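Local coordinates for T-lymphoma invasion and metastasis-inducing protein 1 (Homo sapiens, PDB 4K2P) that probably activates Rac-type GTPases as an exchange factor, its PH and coiled-coil region serving phosphoinositide binding and partner recognition in signalling, at residues G45-F50 and A68-N73; F87-S92 and F101-Q106; Q146-D151 and Q187-L192. The protein carries 5 engineered substitutions. All coordinates share one frame; numbering follows the deposited sequence.

Contact 1: G45-F50 and A68-N73; sequences GCTLFF and AVWVEN
Phe50 lays the CE1 corner of its ring against Val69, 3.5 Å from CG2, and the two side chains cross obliquely. They belong to neighbouring antiparallel strands of the PH domain sheet, 47-51 and 67-70, whose short segments run at 167° to each other. Two backbone bonds tie Leu48 to Val69 as a hydrogen-bonded pair: Leu48 N gives to Val69 O and Val69 N to Leu48 O. A third, almost straight at 175°, carries Val71 N to Cys46 O and extends the pairing past the regular strand. The sheet keeps its two faces distinct. Leu48 and Val69 point to one; there Leu48 also meets Val71 at about a right angle, CD1 lying 3.9 Å from CG1, while Val41 of strand 37-44 touches both Leu48 and Phe50. On the other face the methyl of Ala68 touches two residues of the facing strand, 3.7 Å from Thr47 CG2 and 3.8 Å from Phe49 CD1. Thr47 holds CG2 anti to its backbone N, which sets that same CG2 over one face of the Phe49 ring, toward its rim. Just before strand 47-51 begins and just after 67-70 ends, Cys46 SG rests 3.4 Å from Glu72 CG, a sulfur set against the aliphatic part of an acidic side chain.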
loop_
_atom_site.group_PDB
_atom_site.type_symbol
_atom_site.label_atom_id
_atom_site.label_comp_id
_atom_site.label_asym_id
_atom_site.label_seq_id
_atom_site.Cartn_x
_atom_site.Cartn_y
_atom_site.Cartn_z
ATOM N N GLY A 45 -10.602 -5.635 13.701
ATOM C CA GLY A 45 -9.869 -4.398 13.848
ATOM C C GLY A 45 -9.039 -4.202 12.597
ATOM O O GLY A 45 -9.552 -4.307 11.485
ATOM N N CYS A 46 -7.747 -3.971 12.781
ATOM C CA CYS A 46 -6.850 -3.733 11.669
ATOM C C CYS A 46 -5.836 -4.865 11.563
ATOM O O CYS A 46 -4.664 -4.653 11.252
ATOM C CB CYS A 46 -6.172 -2.374 11.833
ATOM S SG CYS A 46 -6.498 -1.281 10.442
ATOM N N THR A 47 -6.315 -6.078 11.820
ATOM C CA THR A 47 -5.484 -7.270 11.755
ATOM C C THR A 47 -6.192 -8.381 10.991
ATOM O O THR A 47 -7.373 -8.644 11.201
ATOM C CB THR A 47 -5.121 -7.767 13.170
ATOM O OG1 THR A 47 -4.493 -6.709 13.894
ATOM C CG2 THR A 47 -4.180 -8.962 13.116
ATOM N N LEU A 48 -5.472 -8.998 10.063
ATOM C CA LEU A 48 -5.923 -10.211 9.413
ATOM C C LEU A 48 -5.395 -11.409 10.182
ATOM O O LEU A 48 -4.193 -11.571 10.325
ATOM C CB LEU A 48 -5.443 -10.277 7.955
ATOM C CG LEU A 48 -6.090 -9.328 6.954
ATOM C CD1 LEU A 48 -5.350 -9.413 5.625
ATOM C CD2 LEU A 48 -7.548 -9.639 6.767
ATOM N N PHE A 49 -6.305 -12.234 10.684
ATOM C CA PHE A 49 -5.963 -13.466 11.379
ATOM C C PHE A 49 -6.151 -14.651 10.445
ATOM O O PHE A 49 -7.167 -14.768 9.764
ATOM C CB PHE A 49 -6.827 -13.628 12.628
ATOM C CG PHE A 49 -6.606 -12.558 13.651
ATOM C CD1 PHE A 49 -5.600 -12.680 14.589
ATOM C CD2 PHE A 49 -7.393 -11.422 13.663
ATOM C CE1 PHE A 49 -5.384 -11.692 15.535
ATOM C CE2 PHE A 49 -7.186 -10.425 14.610
ATOM C CZ PHE A 49 -6.178 -10.561 15.542
ATOM N N PHE A 50 -5.167 -15.540 10.439
ATOM C CA PHE A 50 -5.154 -16.688 9.544
ATOM C C PHE A 50 -5.304 -17.959 10.352
ATOM O O PHE A 50 -4.500 -18.225 11.239
ATOM C CB PHE A 50 -3.856 -16.714 8.735
ATOM C CG PHE A 50 -3.678 -15.526 7.835
ATOM C CD1 PHE A 50 -3.410 -14.282 8.356
ATOM C CD2 PHE A 50 -3.762 -15.663 6.466
ATOM C CE1 PHE A 50 -3.248 -13.190 7.525
ATOM C CE2 PHE A 50 -3.599 -14.572 5.633
ATOM C CZ PHE A 50 -3.340 -13.339 6.164
ATOM N N ALA A 68 -0.832 -13.719 12.242
ATOM C CA ALA A 68 -1.605 -12.505 12.029
ATOM C C ALA A 68 -0.785 -11.474 11.262
ATOM O O ALA A 68 0.424 -11.372 11.448
ATOM C CB ALA A 68 -2.061 -11.937 13.362
ATOM N N VAL A 69 -1.453 -10.728 10.392
ATOM C CA VAL A 69 -0.822 -9.674 9.616
ATOM C C VAL A 69 -1.492 -8.359 9.959
ATOM O O VAL A 69 -2.696 -8.202 9.796
ATOM C CB VAL A 69 -0.924 -9.933 8.095
ATOM C CG1 VAL A 69 -0.253 -8.812 7.315
ATOM C CG2 VAL A 69 -0.295 -11.280 7.736
ATOM N N TRP A 70 -0.692 -7.421 10.438
ATOM C CA TRP A 70 -1.149 -6.077 10.767
ATOM C C TRP A 70 -1.302 -5.258 9.494
ATOM O O TRP A 70 -0.347 -5.118 8.743
ATOM C CB TRP A 70 -0.149 -5.427 11.716
ATOM C CG TRP A 70 -0.535 -4.083 12.243
ATOM C CD1 TRP A 70 -1.711 -3.731 12.842
ATOM C CD2 TRP A 70 0.279 -2.907 12.234
ATOM N NE1 TRP A 70 -1.677 -2.405 13.200
ATOM C CE2 TRP A 70 -0.466 -1.878 12.839
ATOM C CE3 TRP A 70 1.570 -2.626 11.768
ATOM C CZ2 TRP A 70 0.031 -0.586 12.987
ATOM C CZ3 TRP A 70 2.061 -1.344 11.915
ATOM C CH2 TRP A 70 1.296 -0.340 12.522
ATOM N N VAL A 71 -2.488 -4.708 9.253
ATOM C CA VAL A 71 -2.781 -4.096 7.959
ATOM C C VAL A 71 -3.157 -2.622 8.048
ATOM O O VAL A 71 -3.703 -2.076 7.091
ATOM C CB VAL A 71 -3.930 -4.845 7.231
ATOM C CG1 VAL A 71 -3.569 -6.311 7.060
ATOM C CG2 VAL A 71 -5.241 -4.707 7.970
ATOM N N GLU A 72 -2.850 -1.973 9.171
ATOM C CA GLU A 72 -3.028 -0.523 9.266
ATOM C C GLU A 72 -2.225 0.133 8.153
ATOM O O GLU A 72 -1.111 -0.285 7.869
ATOM C CB GLU A 72 -2.576 0.027 10.629
ATOM C CG GLU A 72 -3.696 0.178 11.649
ATOM C CD GLU A 72 -3.256 0.831 12.962
ATOM O OE1 GLU A 72 -2.406 1.747 12.946
ATOM O OE2 GLU A 72 -3.772 0.418 14.021
ATOM N N ASN A 73 -2.819 1.120 7.496
ATOM C CA ASN A 73 -2.144 1.913 6.466
ATOM C C ASN A 73 -1.661 1.064 5.288
ATOM O O ASN A 73 -0.622 1.333 4.693
ATOM C CB ASN A 73 -0.977 2.702 7.076
ATOM C CG ASN A 73 -1.444 3.771 8.047
ATOM O OD1 ASN A 73 -2.371 4.528 7.758
ATOM N ND2 ASN A 73 -0.806 3.839 9.203
#

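Contact 2: F87-S92 and F101-Q106; sequences FVFCLS and FQTTSQ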
loop_
_atom_site.group_PDB
_atom_site.type_symbol
_atom_site.label_atom_id
_atom_site.label_comp_id
_atom_site.label_asym_id
_atom_site.label_seq_id
_atom_site.Cartn_x
_atom_site.Cartn_y
_atom_site.Cartn_z
ATOM N N PHE A 87 -9.243 -13.604 -9.912
ATOM C CA PHE A 87 -9.724 -13.130 -8.616
ATOM C C PHE A 87 -8.629 -13.048 -7.565
ATOM O O PHE A 87 -8.854 -13.320 -6.383
ATOM C CB PHE A 87 -10.866 -14.027 -8.143
ATOM C CG PHE A 87 -11.884 -14.277 -9.204
ATOM C CD1 PHE A 87 -12.374 -13.223 -9.956
ATOM C CD2 PHE A 87 -12.326 -15.554 -9.484
ATOM C CE1 PHE A 87 -13.307 -13.440 -10.958
ATOM C CE2 PHE A 87 -13.257 -15.772 -10.484
ATOM C CZ PHE A 87 -13.744 -14.708 -11.220
ATOM N N VAL A 88 -7.451 -12.630 -8.013
ATOM C CA VAL A 88 -6.327 -12.363 -7.132
ATOM C C VAL A 88 -6.337 -10.891 -6.723
ATOM O O VAL A 88 -6.628 -10.025 -7.540
ATOM C CB VAL A 88 -4.981 -12.713 -7.813
ATOM C CG1 VAL A 88 -3.802 -12.374 -6.913
ATOM C CG2 VAL A 88 -4.953 -14.180 -8.184
ATOM N N PHE A 89 -6.095 -10.617 -5.447
ATOM C CA PHE A 89 -5.779 -9.260 -5.001
ATOM C C PHE A 89 -4.531 -9.287 -4.138
ATOM O O PHE A 89 -4.140 -10.335 -3.651
ATOM C CB PHE A 89 -6.954 -8.612 -4.259
ATOM C CG PHE A 89 -7.468 -9.393 -3.072
ATOM C CD1 PHE A 89 -8.385 -10.416 -3.237
ATOM C CD2 PHE A 89 -7.088 -9.049 -1.783
ATOM C CE1 PHE A 89 -8.878 -11.109 -2.140
ATOM C CE2 PHE A 89 -7.577 -9.729 -0.695
ATOM C CZ PHE A 89 -8.477 -10.760 -0.869
ATOM N N CYS A 90 -3.898 -8.127 -3.976
ATOM C CA CYS A 90 -2.603 -8.014 -3.322
ATOM C C CYS A 90 -2.678 -6.946 -2.241
ATOM O O CYS A 90 -3.091 -5.818 -2.510
ATOM C CB CYS A 90 -1.508 -7.668 -4.337
ATOM S SG CYS A 90 0.147 -7.458 -3.625
ATOM N N LEU A 91 -2.331 -7.315 -1.012
ATOM C CA LEU A 91 -2.211 -6.352 0.075
ATOM C C LEU A 91 -0.753 -6.016 0.286
ATOM O O LEU A 91 0.074 -6.905 0.408
ATOM C CB LEU A 91 -2.821 -6.906 1.373
ATOM C CG LEU A 91 -2.865 -5.934 2.565
ATOM C CD1 LEU A 91 -4.072 -6.190 3.439
ATOM C CD2 LEU A 91 -1.608 -6.016 3.414
ATOM N N SER A 92 -0.427 -4.730 0.306
ATOM C CA SER A 92 0.892 -4.280 0.723
ATOM C C SER A 92 0.718 -3.460 1.995
ATOM O O SER A 92 -0.100 -2.556 2.038
ATOM C CB SER A 92 1.580 -3.466 -0.378
ATOM O OG SER A 92 0.688 -2.535 -0.971
ATOM N N PHE A 101 -3.737 -12.893 -2.401
ATOM C CA PHE A 101 -4.934 -13.590 -1.970
ATOM C C PHE A 101 -5.766 -13.946 -3.199
ATOM O O PHE A 101 -5.865 -13.136 -4.117
ATOM C CB PHE A 101 -5.775 -12.727 -1.032
ATOM C CG PHE A 101 -5.061 -12.267 0.197
ATOM C CD1 PHE A 101 -5.068 -13.031 1.358
ATOM C CD2 PHE A 101 -4.421 -11.044 0.214
ATOM C CE1 PHE A 101 -4.428 -12.589 2.501
ATOM C CE2 PHE A 101 -3.782 -10.595 1.356
ATOM C CZ PHE A 101 -3.784 -11.368 2.501
ATOM N N GLN A 102 -6.353 -15.141 -3.222
ATOM C CA GLN A 102 -7.292 -15.519 -4.275
ATOM C C GLN A 102 -8.652 -15.853 -3.665
ATOM O O GLN A 102 -8.751 -16.660 -2.732
ATOM C CB GLN A 102 -6.782 -16.715 -5.084
ATOM C CG GLN A 102 -7.674 -17.069 -6.298
ATOM C CD GLN A 102 -7.358 -18.428 -6.907
ATOM O OE1 GLN A 102 -6.857 -19.325 -6.230
ATOM N NE2 GLN A 102 -7.660 -18.585 -8.192
ATOM N N THR A 103 -9.688 -15.217 -4.203
ATOM C CA THR A 103 -11.065 -15.479 -3.819
ATOM C C THR A 103 -11.833 -16.081 -5.024
ATOM O O THR A 103 -11.215 -16.574 -5.974
ATOM C CB THR A 103 -11.722 -14.182 -3.289
ATOM O OG1 THR A 103 -13.022 -14.460 -2.754
ATOM C CG2 THR A 103 -11.814 -13.131 -4.382
ATOM N N THR A 104 -13.164 -16.044 -4.984
ATOM C CA THR A 104 -14.004 -16.883 -5.837
ATOM C C THR A 104 -14.683 -16.141 -6.976
ATOM O O THR A 104 -15.157 -16.762 -7.919
ATOM C CB THR A 104 -15.112 -17.562 -5.006
ATOM O OG1 THR A 104 -15.716 -16.586 -4.148
ATOM C CG2 THR A 104 -14.541 -18.681 -4.159
ATOM N N SER A 105 -14.750 -14.817 -6.882
ATOM C CA SER A 105 -15.435 -14.016 -7.892
ATOM C C SER A 105 -15.020 -12.564 -7.804
ATOM O O SER A 105 -14.364 -12.149 -6.854
ATOM C CB SER A 105 -16.958 -14.124 -7.737
ATOM O OG SER A 105 -17.391 -13.523 -6.529
ATOM N N GLN A 106 -15.410 -11.787 -8.801
ATOM C CA GLN A 106 -15.098 -10.367 -8.824
ATOM C C GLN A 106 -15.819 -9.653 -7.682
ATOM O O GLN A 106 -15.271 -8.743 -7.057
ATOM C CB GLN A 106 -15.488 -9.759 -10.178
ATOM C CG GLN A 106 -15.203 -8.269 -10.299
ATOM C CD GLN A 106 -13.751 -7.929 -10.028
ATOM O OE1 GLN A 106 -12.852 -8.736 -10.268
ATOM N NE2 GLN A 106 -13.516 -6.734 -9.512
#
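A beta hairpin, strands 88-92 and 98-102, leads the PH domain sheet into its C-terminal helix, and this contact spans both the pairing and the turn into that helix. Phe89 and Phe101 form a hydrogen-bonded pair, each N giving to the other's O at 2.9 Å, and Thr103 N continues the ladder to Phe87 O. On the face that carries both rings, Phe101 CB stands over the Phe89 ring, 3.6 Å from its centroid, as a CH-pi contact. The rings themselves are nearly parallel, at 19°, but slid apart with centroids 5.2 Å from each other. With CG between its own N and carbonyl carbon (chi1 56°), the Phe89 side chain sets out toward its place under Phe101 CB. Leu91 CB then meets the edge of the Phe101 ring, 3.8 Å from CE2. Beyond the strand Phe87 spreads its ring over the bend at Thr104-Gln106, its centroid 3.5 Å from Ser105 CA and almost directly in line with it along the ring normal. An alanine at Phe87 would probably leave Ser105 CA without its aromatic cover and open a gap beside the turn. Ser105 is the N-cap of helix 106-128, its OG bonded to Glu108 N; Leu109 and Trp112 of that helix pack on Phe89, while Phe101 touches Leu14 and Val16 of strand 10-23.

Contact 3: Q146-D151 and Q187-L192; sequences QKIDMD and QFQMDL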
loop_
_atom_site.group_PDB
_atom_site.type_symbol
_atom_site.label_atom_id
_atom_site.label_comp_id
_atom_site.label_asym_id
_atom_site.label_seq_id
_atom_site.Cartn_x
_atom_site.Cartn_y
_atom_site.Cartn_z
ATOM N N GLN A 146 -1.553 19.980 -0.885
ATOM C CA GLN A 146 -0.838 21.216 -0.582
ATOM C C GLN A 146 0.663 20.942 -0.468
ATOM O O GLN A 146 1.482 21.711 -0.973
ATOM C CB GLN A 146 -1.359 21.850 0.716
ATOM C CG GLN A 146 -2.713 22.537 0.582
ATOM C CD GLN A 146 -3.311 22.956 1.925
ATOM O OE1 GLN A 146 -3.084 22.315 2.957
ATOM N NE2 GLN A 146 -4.067 24.049 1.915
ATOM N N LYS A 147 1.017 19.827 0.165
ATOM C CA LYS A 147 2.412 19.448 0.345
ATOM C C LYS A 147 3.059 19.092 -0.982
ATOM O O LYS A 147 4.232 19.386 -1.203
ATOM C CB LYS A 147 2.535 18.272 1.323
ATOM C CG LYS A 147 2.403 18.697 2.782
ATOM C CD LYS A 147 2.630 17.565 3.776
ATOM C CE LYS A 147 1.478 16.591 3.811
ATOM N NZ LYS A 147 1.596 15.625 4.950
ATOM N N ILE A 148 2.283 18.485 -1.870
ATOM C CA ILE A 148 2.778 18.097 -3.179
ATOM C C ILE A 148 3.037 19.344 -4.011
ATOM O O ILE A 148 4.033 19.428 -4.719
ATOM C CB ILE A 148 1.780 17.164 -3.905
ATOM C CG1 ILE A 148 1.798 15.779 -3.262
ATOM C CG2 ILE A 148 2.106 17.038 -5.387
ATOM C CD1 ILE A 148 0.596 14.910 -3.631
ATOM N N ASP A 149 2.122 20.298 -3.937
ATOM C CA ASP A 149 2.246 21.523 -4.701
ATOM C C ASP A 149 3.530 22.260 -4.311
ATOM O O ASP A 149 4.293 22.709 -5.167
ATOM C CB ASP A 149 1.027 22.418 -4.476
ATOM C CG ASP A 149 1.055 23.665 -5.341
ATOM O OD1 ASP A 149 1.207 23.530 -6.576
ATOM O OD2 ASP A 149 0.932 24.777 -4.785
ATOM N N MET A 150 3.766 22.347 -3.008
ATOM C CA MET A 150 4.912 23.062 -2.464
ATOM C C MET A 150 6.222 22.389 -2.883
ATOM O O MET A 150 7.115 23.051 -3.408
ATOM C CB MET A 150 4.798 23.150 -0.935
ATOM C CG MET A 150 5.978 23.819 -0.242
ATOM S SD MET A 150 6.298 25.486 -0.863
ATOM C CE MET A 150 4.828 26.337 -0.300
ATOM N N ASP A 151 6.332 21.076 -2.694
ATOM C CA ASP A 151 7.587 20.394 -3.008
ATOM C C ASP A 151 7.843 20.327 -4.515
ATOM O O ASP A 151 8.999 20.294 -4.943
ATOM C CB ASP A 151 7.605 18.988 -2.405
ATOM C CG ASP A 151 8.098 18.978 -0.972
ATOM O OD1 ASP A 151 8.045 20.045 -0.316
ATOM O OD2 ASP A 151 8.521 17.901 -0.494
ATOM N N GLN A 187 6.538 9.721 -1.802
ATOM C CA GLN A 187 5.877 9.392 -0.547
ATOM C C GLN A 187 4.501 10.044 -0.490
ATOM O O GLN A 187 3.527 9.408 -0.094
ATOM C CB GLN A 187 6.744 9.846 0.628
ATOM C CG GLN A 187 6.127 9.706 2.022
ATOM C CD GLN A 187 6.025 8.267 2.483
ATOM O OE1 GLN A 187 7.028 7.649 2.848
ATOM N NE2 GLN A 187 4.807 7.729 2.492
ATOM N N PHE A 188 4.424 11.303 -0.910
ATOM C CA PHE A 188 3.188 12.065 -0.844
ATOM C C PHE A 188 2.149 11.499 -1.808
ATOM O O PHE A 188 0.968 11.430 -1.474
ATOM C CB PHE A 188 3.419 13.545 -1.174
ATOM C CG PHE A 188 4.168 14.320 -0.117
ATOM C CD1 PHE A 188 4.142 13.942 1.216
ATOM C CD2 PHE A 188 4.881 15.454 -0.464
ATOM C CE1 PHE A 188 4.830 14.674 2.175
ATOM C CE2 PHE A 188 5.570 16.181 0.492
ATOM C CZ PHE A 188 5.536 15.789 1.813
ATOM N N GLN A 189 2.590 11.112 -3.003
ATOM C CA GLN A 189 1.687 10.615 -4.035
ATOM C C GLN A 189 1.158 9.243 -3.663
ATOM O O GLN A 189 0.036 8.888 -4.006
ATOM C CB GLN A 189 2.380 10.544 -5.392
ATOM C CG GLN A 189 2.718 11.894 -5.993
ATOM C CD GLN A 189 1.502 12.626 -6.508
ATOM O OE1 GLN A 189 0.379 12.143 -6.410
ATOM N NE2 GLN A 189 1.722 13.802 -7.058
ATOM N N MET A 190 2.002 8.467 -3.001
ATOM C CA MET A 190 1.622 7.167 -2.501
ATOM C C MET A 190 0.570 7.336 -1.392
ATOM O O MET A 190 -0.426 6.618 -1.365
ATOM C CB MET A 190 2.854 6.421 -1.983
ATOM C CG MET A 190 2.597 5.001 -1.546
ATOM S SD MET A 190 1.990 3.942 -2.874
ATOM C CE MET A 190 3.374 4.000 -4.021
ATOM N N ASP A 191 0.783 8.294 -0.493
ATOM C CA ASP A 191 -0.153 8.527 0.609
ATOM C C ASP A 191 -1.491 9.034 0.083
ATOM O O ASP A 191 -2.550 8.636 0.556
ATOM C CB ASP A 191 0.429 9.517 1.617
ATOM C CG ASP A 191 1.496 8.893 2.504
ATOM O OD1 ASP A 191 1.462 7.669 2.730
ATOM O OD2 ASP A 191 2.379 9.629 2.977
ATOM N N LEU A 192 -1.428 9.893 -0.924
ATOM C CA LEU A 192 -2.615 10.464 -1.546
ATOM C C LEU A 192 -3.451 9.386 -2.237
ATOM O O LEU A 192 -4.676 9.385 -2.150
ATOM C CB LEU A 192 -2.202 11.540 -2.548
ATOM C CG LEU A 192 -3.312 12.233 -3.336
ATOM C CD1 LEU A 192 -4.340 12.835 -2.412
ATOM C CD2 LEU A 192 -2.714 13.292 -4.240
#
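Phe188 turns one face of its ring to Lys147, whose CB hangs over it 4.0 Å from the centroid and 19° off the normal, offset toward the rim. This CH-pi contact joins helices 133-161 and 168-203, an antiparallel pair in the CC-Ex region whose short segments approach to 9.9 Å at a crossing angle of -158°. The lysine and the phenylalanine cross at about a right angle; CD lies 3.9 Å from Phe188 CZ, and the bend at chi3 (-73°) then brings CE near Phe188 CE1. Ile148 passes the same residue in another manner: the two side chains slide by one another in opposite directions, and CG1 comes within 3.5 Å of Phe188 CB. The tip of Ile148 goes farther across, CD1 reaching Leu192 CD2 at 3.7 Å, while its CG2 branch lies 3.7 Å from Gln189 NE2; both partners stand roughly perpendicular to it. One turn on from Lys147, Asp151 brings OD2 to 3.6 Å from Phe188 CE2. That oxygen also accepts a hydrogen bond from Asn184 ND2, one turn before Phe188, which satisfies a polar atom on a buried residue. The chemistry is thus mainly apolar, and van der Waals fit, rather than polar pairing, probably carries most of the join; Asp191 OD2 is 6.4 Å from Lys147 NZ, too far for a salt bridge, though it may still bias the ammonium electrostatically.

The three contacts follow one another along the chain, each closing before the next opens. Contacts 1 and 2 share the PH domain sheet, with centres 16 Å apart, and they touch: Phe101 and Leu91 of contact 2 pack against Phe50, Leu48 and Val71 of contact 1, so the two strand pairs meet through a common apolar interior. Contact 3 lies on the other side of the chain's centre, about 26 Å from contact 1 and 29 Å from contact 2 between centres, and joins helices 133-161 and 168-203. Helix 106-128, which starts at the end of contact 2, leads on toward contact 3. Contacts 1 and 2 thus belong to the PH domain sheet and contact 3 to the helical CC-Ex part beside it.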